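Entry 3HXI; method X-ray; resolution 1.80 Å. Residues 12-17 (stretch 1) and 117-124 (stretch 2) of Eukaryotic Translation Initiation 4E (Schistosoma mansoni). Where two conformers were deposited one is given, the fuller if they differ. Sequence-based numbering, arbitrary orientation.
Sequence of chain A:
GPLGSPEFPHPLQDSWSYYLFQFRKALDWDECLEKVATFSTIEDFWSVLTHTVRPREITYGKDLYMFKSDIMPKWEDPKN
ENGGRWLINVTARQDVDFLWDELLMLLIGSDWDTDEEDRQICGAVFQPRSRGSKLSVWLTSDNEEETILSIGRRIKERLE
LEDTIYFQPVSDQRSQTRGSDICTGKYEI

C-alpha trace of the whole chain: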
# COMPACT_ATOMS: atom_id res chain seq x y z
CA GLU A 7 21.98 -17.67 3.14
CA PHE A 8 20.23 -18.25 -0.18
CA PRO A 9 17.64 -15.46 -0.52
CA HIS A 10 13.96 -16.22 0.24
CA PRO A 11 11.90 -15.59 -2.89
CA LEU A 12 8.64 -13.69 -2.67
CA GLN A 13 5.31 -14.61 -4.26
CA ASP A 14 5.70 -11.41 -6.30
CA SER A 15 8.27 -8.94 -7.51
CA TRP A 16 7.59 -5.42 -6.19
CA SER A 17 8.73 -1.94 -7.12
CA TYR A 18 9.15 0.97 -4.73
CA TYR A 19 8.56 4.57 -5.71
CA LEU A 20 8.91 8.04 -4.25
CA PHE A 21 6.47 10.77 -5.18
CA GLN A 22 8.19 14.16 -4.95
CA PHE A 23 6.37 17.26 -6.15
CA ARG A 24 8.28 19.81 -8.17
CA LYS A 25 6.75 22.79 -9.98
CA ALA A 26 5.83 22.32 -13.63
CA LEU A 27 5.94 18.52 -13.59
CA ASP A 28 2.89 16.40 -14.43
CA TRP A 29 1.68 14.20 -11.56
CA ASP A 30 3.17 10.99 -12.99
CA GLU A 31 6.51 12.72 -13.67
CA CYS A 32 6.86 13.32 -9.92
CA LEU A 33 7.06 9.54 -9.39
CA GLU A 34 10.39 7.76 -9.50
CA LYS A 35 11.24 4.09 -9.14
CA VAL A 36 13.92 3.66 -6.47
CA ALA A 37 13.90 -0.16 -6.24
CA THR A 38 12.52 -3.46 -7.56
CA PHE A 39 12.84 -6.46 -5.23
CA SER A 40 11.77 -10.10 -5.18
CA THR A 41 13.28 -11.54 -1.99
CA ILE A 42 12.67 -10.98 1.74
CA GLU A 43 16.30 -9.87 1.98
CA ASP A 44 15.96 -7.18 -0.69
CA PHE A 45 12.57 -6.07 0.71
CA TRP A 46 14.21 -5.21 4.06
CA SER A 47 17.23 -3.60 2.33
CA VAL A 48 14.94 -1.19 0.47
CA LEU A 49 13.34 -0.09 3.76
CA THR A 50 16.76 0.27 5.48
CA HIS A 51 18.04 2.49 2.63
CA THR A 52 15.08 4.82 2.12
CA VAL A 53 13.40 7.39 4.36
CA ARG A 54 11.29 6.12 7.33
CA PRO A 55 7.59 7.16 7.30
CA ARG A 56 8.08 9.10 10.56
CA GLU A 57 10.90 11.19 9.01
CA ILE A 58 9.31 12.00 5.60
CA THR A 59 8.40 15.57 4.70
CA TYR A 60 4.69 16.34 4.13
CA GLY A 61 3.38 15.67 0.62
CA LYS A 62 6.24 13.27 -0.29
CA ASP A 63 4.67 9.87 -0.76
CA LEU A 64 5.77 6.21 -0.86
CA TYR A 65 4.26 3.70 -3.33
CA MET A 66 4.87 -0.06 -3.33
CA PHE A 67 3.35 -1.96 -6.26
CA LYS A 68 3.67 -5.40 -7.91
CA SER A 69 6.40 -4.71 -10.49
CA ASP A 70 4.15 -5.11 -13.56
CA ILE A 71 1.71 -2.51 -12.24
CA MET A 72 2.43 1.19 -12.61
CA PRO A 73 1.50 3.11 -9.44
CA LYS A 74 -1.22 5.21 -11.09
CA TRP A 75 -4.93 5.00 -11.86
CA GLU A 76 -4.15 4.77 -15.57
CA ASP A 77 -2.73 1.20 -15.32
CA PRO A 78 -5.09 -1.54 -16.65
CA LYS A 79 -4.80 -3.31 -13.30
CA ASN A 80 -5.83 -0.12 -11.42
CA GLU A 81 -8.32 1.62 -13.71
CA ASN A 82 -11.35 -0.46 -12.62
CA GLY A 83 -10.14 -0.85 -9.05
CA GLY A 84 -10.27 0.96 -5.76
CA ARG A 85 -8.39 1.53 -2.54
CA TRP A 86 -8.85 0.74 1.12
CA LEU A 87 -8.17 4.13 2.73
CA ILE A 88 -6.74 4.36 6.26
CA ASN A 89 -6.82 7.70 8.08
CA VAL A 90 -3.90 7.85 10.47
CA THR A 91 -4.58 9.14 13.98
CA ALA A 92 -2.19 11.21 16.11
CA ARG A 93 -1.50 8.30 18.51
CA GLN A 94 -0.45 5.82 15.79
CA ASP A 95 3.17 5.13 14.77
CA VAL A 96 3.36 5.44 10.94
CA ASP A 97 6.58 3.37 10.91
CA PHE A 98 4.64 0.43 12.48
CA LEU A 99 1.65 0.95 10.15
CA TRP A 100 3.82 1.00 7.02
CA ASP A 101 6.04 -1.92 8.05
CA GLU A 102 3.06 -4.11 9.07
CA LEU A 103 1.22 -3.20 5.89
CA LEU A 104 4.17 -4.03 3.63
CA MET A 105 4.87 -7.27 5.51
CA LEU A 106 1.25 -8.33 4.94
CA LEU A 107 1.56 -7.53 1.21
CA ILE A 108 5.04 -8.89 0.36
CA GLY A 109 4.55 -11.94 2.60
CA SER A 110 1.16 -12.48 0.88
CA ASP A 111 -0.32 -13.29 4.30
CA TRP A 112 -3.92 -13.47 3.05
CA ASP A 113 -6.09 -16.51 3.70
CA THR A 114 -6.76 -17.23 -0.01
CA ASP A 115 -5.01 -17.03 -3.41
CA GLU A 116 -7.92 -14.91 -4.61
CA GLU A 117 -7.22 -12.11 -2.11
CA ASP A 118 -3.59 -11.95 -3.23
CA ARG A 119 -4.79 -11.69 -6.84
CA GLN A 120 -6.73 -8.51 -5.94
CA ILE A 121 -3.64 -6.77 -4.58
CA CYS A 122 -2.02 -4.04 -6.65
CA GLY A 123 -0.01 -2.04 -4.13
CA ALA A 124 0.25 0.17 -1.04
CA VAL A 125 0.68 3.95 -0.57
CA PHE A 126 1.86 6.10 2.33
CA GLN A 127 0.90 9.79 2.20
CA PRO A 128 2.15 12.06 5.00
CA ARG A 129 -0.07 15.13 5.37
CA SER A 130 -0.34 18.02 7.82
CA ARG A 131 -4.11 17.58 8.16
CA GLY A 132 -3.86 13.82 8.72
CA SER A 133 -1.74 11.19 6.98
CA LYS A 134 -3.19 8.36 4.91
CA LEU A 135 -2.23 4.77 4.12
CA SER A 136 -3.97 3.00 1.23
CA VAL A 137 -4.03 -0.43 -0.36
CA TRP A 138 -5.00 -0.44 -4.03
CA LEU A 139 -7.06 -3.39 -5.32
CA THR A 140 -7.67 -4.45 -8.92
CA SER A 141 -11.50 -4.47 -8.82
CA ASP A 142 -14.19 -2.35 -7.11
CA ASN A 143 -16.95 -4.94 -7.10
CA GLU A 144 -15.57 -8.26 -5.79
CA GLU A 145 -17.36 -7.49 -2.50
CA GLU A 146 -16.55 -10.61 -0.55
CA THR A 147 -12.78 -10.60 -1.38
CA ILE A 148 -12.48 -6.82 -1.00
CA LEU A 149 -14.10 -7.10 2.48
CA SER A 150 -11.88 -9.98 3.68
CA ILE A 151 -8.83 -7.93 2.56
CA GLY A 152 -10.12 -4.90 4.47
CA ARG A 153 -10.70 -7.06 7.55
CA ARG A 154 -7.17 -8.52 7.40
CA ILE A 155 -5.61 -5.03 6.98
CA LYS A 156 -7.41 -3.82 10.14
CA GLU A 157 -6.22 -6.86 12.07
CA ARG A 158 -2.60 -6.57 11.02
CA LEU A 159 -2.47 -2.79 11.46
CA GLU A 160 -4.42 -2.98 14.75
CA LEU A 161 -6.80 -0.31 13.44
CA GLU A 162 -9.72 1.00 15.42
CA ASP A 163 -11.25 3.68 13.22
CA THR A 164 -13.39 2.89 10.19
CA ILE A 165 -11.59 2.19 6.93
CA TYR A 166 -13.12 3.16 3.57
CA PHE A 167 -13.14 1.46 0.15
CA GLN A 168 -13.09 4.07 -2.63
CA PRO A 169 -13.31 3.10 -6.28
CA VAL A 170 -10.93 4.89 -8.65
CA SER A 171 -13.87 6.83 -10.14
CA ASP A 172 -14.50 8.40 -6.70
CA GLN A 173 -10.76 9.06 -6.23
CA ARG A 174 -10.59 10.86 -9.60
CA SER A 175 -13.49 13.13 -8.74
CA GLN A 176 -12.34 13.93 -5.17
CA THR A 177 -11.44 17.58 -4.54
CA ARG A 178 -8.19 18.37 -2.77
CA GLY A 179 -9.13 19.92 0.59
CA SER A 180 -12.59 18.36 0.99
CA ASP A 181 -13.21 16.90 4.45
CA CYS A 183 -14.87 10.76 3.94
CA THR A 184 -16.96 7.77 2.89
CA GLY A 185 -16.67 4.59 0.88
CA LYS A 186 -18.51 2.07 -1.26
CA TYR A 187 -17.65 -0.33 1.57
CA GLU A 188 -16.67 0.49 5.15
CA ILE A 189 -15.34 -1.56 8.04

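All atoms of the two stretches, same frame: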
# COMPACT_ATOMS: atom_id res chain seq x y z
N LEU A 12 10.01 -14.09 -2.94
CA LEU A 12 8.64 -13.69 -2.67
C LEU A 12 7.68 -14.21 -3.73
O LEU A 12 8.09 -14.48 -4.87
CB LEU A 12 8.54 -12.16 -2.63
CG LEU A 12 9.46 -11.41 -1.67
CD1 LEU A 12 9.26 -9.93 -1.92
CD2 LEU A 12 9.14 -11.75 -0.24
N GLN A 13 6.42 -14.35 -3.34
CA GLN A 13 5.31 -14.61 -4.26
C GLN A 13 5.33 -13.68 -5.46
O GLN A 13 5.11 -14.12 -6.59
CB GLN A 13 3.95 -14.50 -3.55
CG GLN A 13 2.75 -14.64 -4.50
CD GLN A 13 2.71 -16.01 -5.19
OE1 GLN A 13 3.27 -16.99 -4.69
NE2 GLN A 13 2.05 -16.07 -6.33
N ASP A 14 5.61 -12.39 -5.22
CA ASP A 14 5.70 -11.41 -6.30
C ASP A 14 6.94 -10.56 -6.24
O ASP A 14 7.53 -10.36 -5.18
CB ASP A 14 4.47 -10.48 -6.28
CG ASP A 14 3.29 -11.09 -6.99
OD1 ASP A 14 3.31 -11.11 -8.24
OD2 ASP A 14 2.37 -11.56 -6.30
N SER A 15 7.32 -10.03 -7.41
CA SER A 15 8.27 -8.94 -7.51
C SER A 15 7.53 -7.62 -7.30
O SER A 15 6.41 -7.45 -7.79
CB SER A 15 8.93 -8.92 -8.88
OG SER A 15 9.91 -7.91 -8.93
N TRP A 16 8.16 -6.72 -6.56
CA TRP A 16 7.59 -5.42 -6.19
C TRP A 16 8.52 -4.30 -6.57
O TRP A 16 9.74 -4.46 -6.55
CB TRP A 16 7.33 -5.34 -4.66
CG TRP A 16 6.41 -6.37 -4.16
CD1 TRP A 16 6.73 -7.65 -3.78
CD2 TRP A 16 4.99 -6.24 -3.95
NE1 TRP A 16 5.60 -8.32 -3.39
CE2 TRP A 16 4.52 -7.48 -3.47
CE3 TRP A 16 4.08 -5.19 -4.13
CZ2 TRP A 16 3.18 -7.71 -3.16
CZ3 TRP A 16 2.74 -5.41 -3.81
CH2 TRP A 16 2.30 -6.67 -3.34
N SER A 17 7.94 -3.15 -6.90
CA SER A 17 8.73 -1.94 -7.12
C SER A 17 8.33 -0.83 -6.15
O SER A 17 7.17 -0.74 -5.74
CB SER A 17 8.62 -1.48 -8.57
OG SER A 17 9.21 -2.47 -9.41
N GLU A 117 -7.51 -13.42 -2.72
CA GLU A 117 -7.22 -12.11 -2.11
C GLU A 117 -5.90 -11.54 -2.62
O GLU A 117 -5.81 -10.34 -2.90
CB GLU A 117 -7.20 -12.21 -0.59
CG GLU A 117 -8.57 -12.42 0.03
CD GLU A 117 -8.48 -12.87 1.46
OE1 GLU A 117 -8.28 -14.08 1.68
OE2 GLU A 117 -8.60 -12.01 2.37
N ASP A 118 -4.88 -12.39 -2.72
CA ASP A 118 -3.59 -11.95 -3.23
C ASP A 118 -3.70 -11.43 -4.66
O ASP A 118 -3.02 -10.45 -5.04
CB ASP A 118 -2.58 -13.09 -3.15
CG ASP A 118 -1.21 -12.70 -3.66
OD1 ASP A 118 -0.44 -12.09 -2.90
OD2 ASP A 118 -0.91 -13.00 -4.83
N ARG A 119 -4.54 -12.09 -5.45
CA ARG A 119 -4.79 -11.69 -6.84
C ARG A 119 -5.37 -10.27 -6.95
O ARG A 119 -5.16 -9.60 -7.94
CB ARG A 119 -5.69 -12.71 -7.55
CG ARG A 119 -5.03 -14.09 -7.72
CD ARG A 119 -5.82 -15.01 -8.67
NE ARG A 119 -6.99 -15.61 -8.02
CZ ARG A 119 -7.03 -16.88 -7.60
NH1 ARG A 119 -8.12 -17.35 -7.01
NH2 ARG A 119 -5.99 -17.67 -7.77
N GLN A 120 -6.10 -9.84 -5.92
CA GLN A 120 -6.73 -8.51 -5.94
C GLN A 120 -5.70 -7.42 -5.71
O GLN A 120 -5.91 -6.26 -6.09
CB GLN A 120 -7.82 -8.40 -4.86
CG GLN A 120 -9.17 -8.94 -5.23
CD GLN A 120 -9.74 -8.26 -6.46
OE1 GLN A 120 -9.98 -7.03 -6.47
NE2 GLN A 120 -9.91 -9.03 -7.51
N ILE A 121 -4.59 -7.78 -5.07
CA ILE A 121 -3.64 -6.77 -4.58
C ILE A 121 -2.84 -6.13 -5.71
O ILE A 121 -2.21 -6.83 -6.52
CB ILE A 121 -2.67 -7.34 -3.49
CG1 ILE A 121 -3.43 -7.87 -2.26
CG2 ILE A 121 -1.58 -6.29 -3.10
CD1 ILE A 121 -4.24 -6.83 -1.46
N CYS A 122 -2.87 -4.80 -5.74
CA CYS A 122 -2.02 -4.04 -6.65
C CYS A 122 -0.83 -3.43 -5.93
O CYS A 122 0.31 -3.60 -6.34
CB CYS A 122 -2.82 -2.94 -7.34
SG CYS A 122 -4.11 -3.60 -8.41
N GLY A 123 -1.10 -2.70 -4.85
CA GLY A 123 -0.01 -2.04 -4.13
C GLY A 123 -0.46 -1.27 -2.90
O GLY A 123 -1.65 -1.28 -2.55
N ALA A 124 0.50 -0.61 -2.25
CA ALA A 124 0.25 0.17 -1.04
C ALA A 124 0.86 1.58 -1.18
O ALA A 124 1.81 1.79 -1.94
CB ALA A 124 0.84 -0.53 0.18
O HOH W 1 2.25 -11.45 -3.60

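The contact between these two stretches is small, about 170 Å² summed over both sides, and it joins parts of the chain more than a hundred residues apart. Three residues cover most of it: Trp16, Asp118 and Gln13. No direct hydrogen bond crosses the gap, so what holds here is apolar packing at one end and a shared water at the other.

The backbones keep their distance. Stretch 1 turns a corner at Gln13 and Asp14 and then runs as a strand through Trp16 and Ser17. Stretch 2 comes out of a helix and passes into a strand from Ile121 to Ala124, with Ile121 N donating to Asp118 O at 3.1 Å across the change. The two strands run in broadly the same direction, 39° apart, but their axes come no closer than 9.2 Å. Even the nearest CA atoms around the tryptophan, Trp16 CA and Gly123 CA, are 8.6 Å apart. That is too wide for strand pairing, and side chains must fill the space.

Trp16 does most of the filling. Its CA-to-CB bond points sideways to stretch 2, yet with chi1 at -60° (m) and chi2 at 86° the indole reaches across, bringing the six-membered ring nearest. The ring meets its neighbours chiefly with its edge. Trp16 CH2 lies 3.9 Å from Ile121 CG2, a comfortable apolar distance, with the methyl near the ring plane. Ile121 starts out toward stretch 1, although the end of its side chain leads away. Further along, Trp16 CZ3 sits 3.9 Å from the backbone Cys122 O and 4.4 Å from Gly123 CA. The CA-to-CB bond of Cys122 points away from stretch 1, and it is the backbone oxygen of this residue that lies nearest the ring; at Gly123 the ring edge approaches a backbone that carries no side chain. The rule to read here is that one large, flat residue can span two strands too far apart to bond; here its edge finds a methyl and backbone on the far side.

At the other end the chemistry is polar and, at first sight, unfavourable. The CA-to-CB bonds of Asp14 and Asp118 each point toward the other stretch, and Asp14 OD2 stands 3.9 Å from Asp118 OD2. Two like charges at that range should repel if both acids are ionised. A water answers part of the problem: it donates to Asp14 OD2 at 2.7 Å and to Asp118 OD1 at 2.9 Å, placing a hydrogen toward each carboxylate and linking the stretches where no direct hydrogen bond is found. Asp118 OD1 also has a hydrogen bond elsewhere in the structure.

Gln13 flanks this acidic pair. Its CG methylene lies 4.0 Å from Asp118 OD2, a packing contact rather than a bond, while its OE1 is hydrogen-bonded elsewhere. For a designer, the lesson is economical: let an aromatic edge bridge the wide strands, and where two acids converge, leave room for a water that can donate to both.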